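Protein (GYP1P) (Saccharomyces cerevisiae, PDB 1FKM) stimulates GTP hydrolysis by Ypt/Rab GTPases such as YPT1 and YPT7, supplying catalytic fingers in trans through its TBC domain. Local coordinates at residues I84-W87 with H88-I92; I116-L119 with W120-H124. All coordinates share one frame; numbering follows the deposited sequence.

Contact 1: residues I84-W87 with H88-I92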
loop_
_atom_site.group_PDB
_atom_site.type_symbol
_atom_site.label_atom_id
_atom_site.label_comp_id
_atom_site.label_asym_id
_atom_site.label_seq_id
_atom_site.Cartn_x
_atom_site.Cartn_y
_atom_site.Cartn_z
ATOM N N ILE A 84 -10.444 -23.826 6.560
ATOM C CA ILE A 84 -11.677 -23.580 5.817
ATOM C C ILE A 84 -12.404 -22.291 6.207
ATOM O O ILE A 84 -12.688 -21.454 5.350
ATOM C CB ILE A 84 -12.656 -24.772 5.951
ATOM C CG1 ILE A 84 -11.979 -26.058 5.469
ATOM C CG2 ILE A 84 -13.920 -24.504 5.150
ATOM C CD1 ILE A 84 -11.476 -26.002 4.036
ATOM N N PRO A 85 -12.714 -22.111 7.502
ATOM C CA PRO A 85 -13.412 -20.897 7.940
ATOM C C PRO A 85 -12.719 -19.605 7.508
ATOM O O PRO A 85 -13.373 -18.654 7.067
ATOM C CB PRO A 85 -13.457 -21.058 9.456
ATOM C CG PRO A 85 -13.556 -22.547 9.622
ATOM C CD PRO A 85 -12.519 -23.036 8.634
ATOM N N THR A 86 -11.397 -19.568 7.639
ATOM C CA THR A 86 -10.624 -18.387 7.251
ATOM C C THR A 86 -10.754 -18.163 5.748
ATOM O O THR A 86 -10.871 -17.026 5.280
ATOM C CB THR A 86 -9.133 -18.558 7.627
ATOM O OG1 THR A 86 -9.017 -18.567 9.052
ATOM C CG2 THR A 86 -8.286 -17.414 7.060
ATOM N N TRP A 87 -10.730 -19.257 4.997
ATOM C CA TRP A 87 -10.877 -19.187 3.549
ATOM C C TRP A 87 -12.212 -18.513 3.205
ATOM O O TRP A 87 -12.279 -17.643 2.336
ATOM C CB TRP A 87 -10.812 -20.601 2.960
ATOM C CG TRP A 87 -11.052 -20.685 1.478
ATOM C CD1 TRP A 87 -12.255 -20.850 0.851
ATOM C CD2 TRP A 87 -10.070 -20.592 0.441
ATOM N NE1 TRP A 87 -12.081 -20.865 -0.510
ATOM C CE2 TRP A 87 -10.750 -20.708 -0.791
ATOM C CE3 TRP A 87 -8.678 -20.421 0.431
ATOM C CZ2 TRP A 87 -10.089 -20.660 -2.020
ATOM C CZ3 TRP A 87 -8.021 -20.374 -0.791
ATOM C CH2 TRP A 87 -8.728 -20.493 -2.002
ATOM N N HIS A 88 -13.274 -18.904 3.900
ATOM C CA HIS A 88 -14.591 -18.326 3.635
ATOM C C HIS A 88 -14.694 -16.877 4.102
ATOM O O HIS A 88 -15.386 -16.066 3.498
ATOM C CB HIS A 88 -15.672 -19.197 4.279
ATOM C CG HIS A 88 -15.887 -20.493 3.563
ATOM N ND1 HIS A 88 -16.250 -21.655 4.211
ATOM C CD2 HIS A 88 -15.785 -20.812 2.250
ATOM C CE1 HIS A 88 -16.358 -22.633 3.329
ATOM N NE2 HIS A 88 -16.081 -22.148 2.132
ATOM N N GLN A 89 -13.989 -16.553 5.177
ATOM C CA GLN A 89 -13.979 -15.195 5.703
ATOM C C GLN A 89 -13.365 -14.259 4.656
ATOM O O GLN A 89 -13.803 -13.119 4.487
ATOM C CB GLN A 89 -13.170 -15.170 6.998
ATOM C CG GLN A 89 -12.763 -13.811 7.493
ATOM C CD GLN A 89 -11.953 -13.908 8.777
ATOM O OE1 GLN A 89 -11.082 -14.767 8.908
ATOM N NE2 GLN A 89 -12.232 -13.023 9.725
ATOM N N ILE A 90 -12.356 -14.749 3.946
ATOM C CA ILE A 90 -11.694 -13.953 2.912
ATOM C C ILE A 90 -12.559 -13.879 1.663
ATOM O O ILE A 90 -12.591 -12.863 0.967
ATOM C CB ILE A 90 -10.334 -14.564 2.548
ATOM C CG1 ILE A 90 -9.389 -14.437 3.746
ATOM C CG2 ILE A 90 -9.746 -13.873 1.319
ATOM C CD1 ILE A 90 -8.120 -15.219 3.581
ATOM N N GLU A 91 -13.262 -14.970 1.395
ATOM C CA GLU A 91 -14.151 -15.088 0.248
ATOM C C GLU A 91 -15.232 -14.016 0.308
ATOM O O GLU A 91 -15.706 -13.532 -0.720
ATOM C CB GLU A 91 -14.795 -16.471 0.258
ATOM C CG GLU A 91 -15.774 -16.736 -0.858
ATOM C CD GLU A 91 -16.555 -18.013 -0.628
ATOM O OE1 GLU A 91 -15.920 -19.062 -0.387
ATOM O OE2 GLU A 91 -17.803 -17.966 -0.686
ATOM N N ILE A 92 -15.622 -13.655 1.525
ATOM C CA ILE A 92 -16.644 -12.641 1.739
ATOM C C ILE A 92 -16.169 -11.230 1.371
ATOM O O ILE A 92 -16.963 -10.400 0.931
ATOM C CB ILE A 92 -17.114 -12.656 3.210
ATOM C CG1 ILE A 92 -17.846 -13.971 3.495
ATOM C CG2 ILE A 92 -18.010 -11.464 3.497
ATOM C CD1 ILE A 92 -18.227 -14.169 4.952
HETATM O O HOH W 1 -8.744 -15.361 10.204
#
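T86 and I90 meet one turn apart on the inner side of helix 83-93, a loose methyl contact in which T86 CG2 comes within 4.1 Å of I90 CD1. I90 also lays CG1 close against a carbonyl, 3.4 Å from T86 O, because its chi1 of -67° sets CG1 beside its own backbone N. The same T86 O accepts the bond from I90 N, one of the i to i+4 contacts that mark this stretch as regular alpha-helix of the TBC domain. I90 is buried, whereas I84, H88 and Q89 are exposed. Toward solvent, I84 and H88 lie side by side, the branch methyl I84 CG2 standing 3.6 Å from H88 CE1, while I84 O sits over one face of the imidazole. H88 CD2 reaches the edge of the W87 indole, 3.8 Å from W87 CD1, with the imidazole and the pyrrole ring inclined at 70°. On another exposed flank a water donates to Q89 OE1 at 2.7 Å and makes a weak 3.4 Å bond with T86 OG1, which also bonds weakly to R82 O. Q89 lies about 8 Å, side chain to side chain, from the glutamine finger Q131. The inner face is turned to helix 107-123: T86 rests on A121, I90 on Q114 and Y118, W87 stands edge-to-face with Y118, and W87 O accepts a bond from Q114 NE2.

Contact 2: residues I116-L119 with W120-H124; sequences ILYL and WAIRH
I122 CG1 sits over one face of the Y118 phenol ring, a CH-pi contact between residues one helical turn apart. The carbon lies 3.8 Å from the ring centroid and 16° off the normal, and I122 CD1 carries the contact on to Y118 CE1, CZ and OH. Two torsions make this possible: Y118 has CG anti to the backbone N (chi1 178°), and I122 turns CG1 back beside its own N, over the preceding turn. I122 CG1 is also 3.2 Å from Y118 O, the carbonyl that accepts I122 N at 2.9 Å, nearly in line with C=O, so backbone and side chain hold the same pair. An alanine in place of Y118 would probably leave I122 CG1 without the ring it rests on and cost W87 its edge-to-face partner. Farther round the helix, R123 runs its aliphatic part past L119 O, with R123 CG at 3.3 Å, before NH2 bonds to S71 OG. Just beyond, H124 folds back to donate from ND1 to W120 O at 2.8 Å, close to the imidazole plane; the same ND1 lies over one face of the W120 indole. Outside this shell, T75 and D83 touch both Y118 and I122, L119 packs on Y68, L72 and F179, and W120 meets T183 and L186. This is a largely buried turn near the end of helix 107-123, packed among helices 57-74, 83-93 and 168-186, as expected of the all-helical TBC domain.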
loop_
_atom_site.group_PDB
_atom_site.type_symbol
_atom_site.label_atom_id
_atom_site.label_comp_id
_atom_site.label_asym_id
_atom_site.label_seq_id
_atom_site.Cartn_x
_atom_site.Cartn_y
_atom_site.Cartn_z
ATOM N N ILE A 116 -3.484 -15.371 -2.096
ATOM C CA ILE A 116 -2.484 -14.527 -1.448
ATOM C C ILE A 116 -2.875 -14.194 -0.011
ATOM O O ILE A 116 -2.081 -14.366 0.920
ATOM C CB ILE A 116 -2.287 -13.205 -2.226
ATOM C CG1 ILE A 116 -1.670 -13.498 -3.597
ATOM C CG2 ILE A 116 -1.403 -12.260 -1.425
ATOM C CD1 ILE A 116 -1.659 -12.297 -4.552
ATOM N N LEU A 117 -4.101 -13.720 0.172
ATOM C CA LEU A 117 -4.559 -13.345 1.500
ATOM C C LEU A 117 -4.718 -14.545 2.414
ATOM O O LEU A 117 -4.449 -14.458 3.612
ATOM C CB LEU A 117 -5.884 -12.589 1.411
ATOM C CG LEU A 117 -5.787 -11.250 0.672
ATOM C CD1 LEU A 117 -7.169 -10.614 0.582
ATOM C CD2 LEU A 117 -4.826 -10.328 1.402
ATOM N N TYR A 118 -5.150 -15.664 1.845
ATOM C CA TYR A 118 -5.338 -16.875 2.634
ATOM C C TYR A 118 -4.000 -17.334 3.202
ATOM O O TYR A 118 -3.894 -17.638 4.393
ATOM C CB TYR A 118 -5.941 -17.983 1.768
ATOM C CG TYR A 118 -6.121 -19.293 2.498
ATOM C CD1 TYR A 118 -7.025 -19.408 3.554
ATOM C CD2 TYR A 118 -5.373 -20.416 2.142
ATOM C CE1 TYR A 118 -7.183 -20.615 4.243
ATOM C CE2 TYR A 118 -5.519 -21.627 2.822
ATOM C CZ TYR A 118 -6.424 -21.719 3.870
ATOM O OH TYR A 118 -6.551 -22.910 4.557
ATOM N N LEU A 119 -2.978 -17.383 2.350
ATOM C CA LEU A 119 -1.659 -17.820 2.797
ATOM C C LEU A 119 -1.101 -16.907 3.879
ATOM O O LEU A 119 -0.525 -17.377 4.863
ATOM C CB LEU A 119 -0.680 -17.888 1.620
ATOM C CG LEU A 119 0.715 -18.410 1.996
ATOM C CD1 LEU A 119 0.596 -19.801 2.623
ATOM C CD2 LEU A 119 1.603 -18.449 0.762
ATOM N N TRP A 120 -1.262 -15.596 3.707
ATOM C CA TRP A 120 -0.763 -14.665 4.716
ATOM C C TRP A 120 -1.516 -14.879 6.028
ATOM O O TRP A 120 -0.916 -14.889 7.112
ATOM C CB TRP A 120 -0.943 -13.212 4.266
ATOM C CG TRP A 120 -0.354 -12.231 5.250
ATOM C CD1 TRP A 120 0.919 -11.738 5.254
ATOM C CD2 TRP A 120 -0.998 -11.688 6.410
ATOM N NE1 TRP A 120 1.107 -10.921 6.346
ATOM C CE2 TRP A 120 -0.052 -10.875 7.072
ATOM C CE3 TRP A 120 -2.283 -11.814 6.957
ATOM C CZ2 TRP A 120 -0.349 -10.190 8.256
ATOM C CZ3 TRP A 120 -2.577 -11.134 8.133
ATOM C CH2 TRP A 120 -1.614 -10.334 8.769
ATOM N N ALA A 121 -2.833 -15.046 5.935
ATOM C CA ALA A 121 -3.655 -15.243 7.129
ATOM C C ALA A 121 -3.268 -16.516 7.882
ATOM O O ALA A 121 -3.206 -16.526 9.112
ATOM C CB ALA A 121 -5.129 -15.287 6.744
ATOM N N ILE A 122 -3.000 -17.586 7.145
ATOM C CA ILE A 122 -2.614 -18.856 7.762
ATOM C C ILE A 122 -1.252 -18.729 8.441
ATOM O O ILE A 122 -0.990 -19.370 9.461
ATOM C CB ILE A 122 -2.562 -19.984 6.708
ATOM C CG1 ILE A 122 -3.975 -20.266 6.195
ATOM C CG2 ILE A 122 -1.938 -21.243 7.297
ATOM C CD1 ILE A 122 -4.966 -20.617 7.282
ATOM N N ARG A 123 -0.393 -17.885 7.879
ATOM C CA ARG A 123 0.937 -17.676 8.435
ATOM C C ARG A 123 0.989 -16.672 9.583
ATOM O O ARG A 123 2.045 -16.474 10.186
ATOM C CB ARG A 123 1.900 -17.235 7.340
ATOM C CG ARG A 123 2.292 -18.332 6.390
ATOM C CD ARG A 123 3.532 -17.912 5.633
ATOM N NE ARG A 123 4.113 -19.012 4.878
ATOM C CZ ARG A 123 5.385 -19.057 4.504
ATOM N NH1 ARG A 123 6.199 -18.061 4.826
ATOM N NH2 ARG A 123 5.838 -20.091 3.809
ATOM N N HIS A 124 -0.138 -16.036 9.888
ATOM C CA HIS A 124 -0.183 -15.066 10.976
ATOM C C HIS A 124 -1.369 -15.299 11.903
ATOM O O HIS A 124 -2.314 -14.506 11.936
ATOM C CB HIS A 124 -0.228 -13.633 10.425
ATOM C CG HIS A 124 0.996 -13.245 9.659
ATOM N ND1 HIS A 124 1.289 -13.759 8.414
ATOM C CD2 HIS A 124 2.039 -12.447 9.990
ATOM C CE1 HIS A 124 2.460 -13.300 8.014
ATOM N NE2 HIS A 124 2.936 -12.502 8.952
#

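Overall arrangement
Both contacts are successive turns of single helices, contact 1 in helix 83-93 and contact 2 in helix 107-123, which follow each other along the chain inside the TBC domain. Their centres are 11 Å apart on the same side of the chain's centre, and they touch directly: I90 CD1 lies 3.4 Å from Y118 CA. Contact 1 is thus a surface helix seated on the buried helix of contact 2. The arginine finger R96 falls between the two helices in sequence and the glutamine finger Q131 after the second, so this helix pair probably helps frame the site that engages the GTPase.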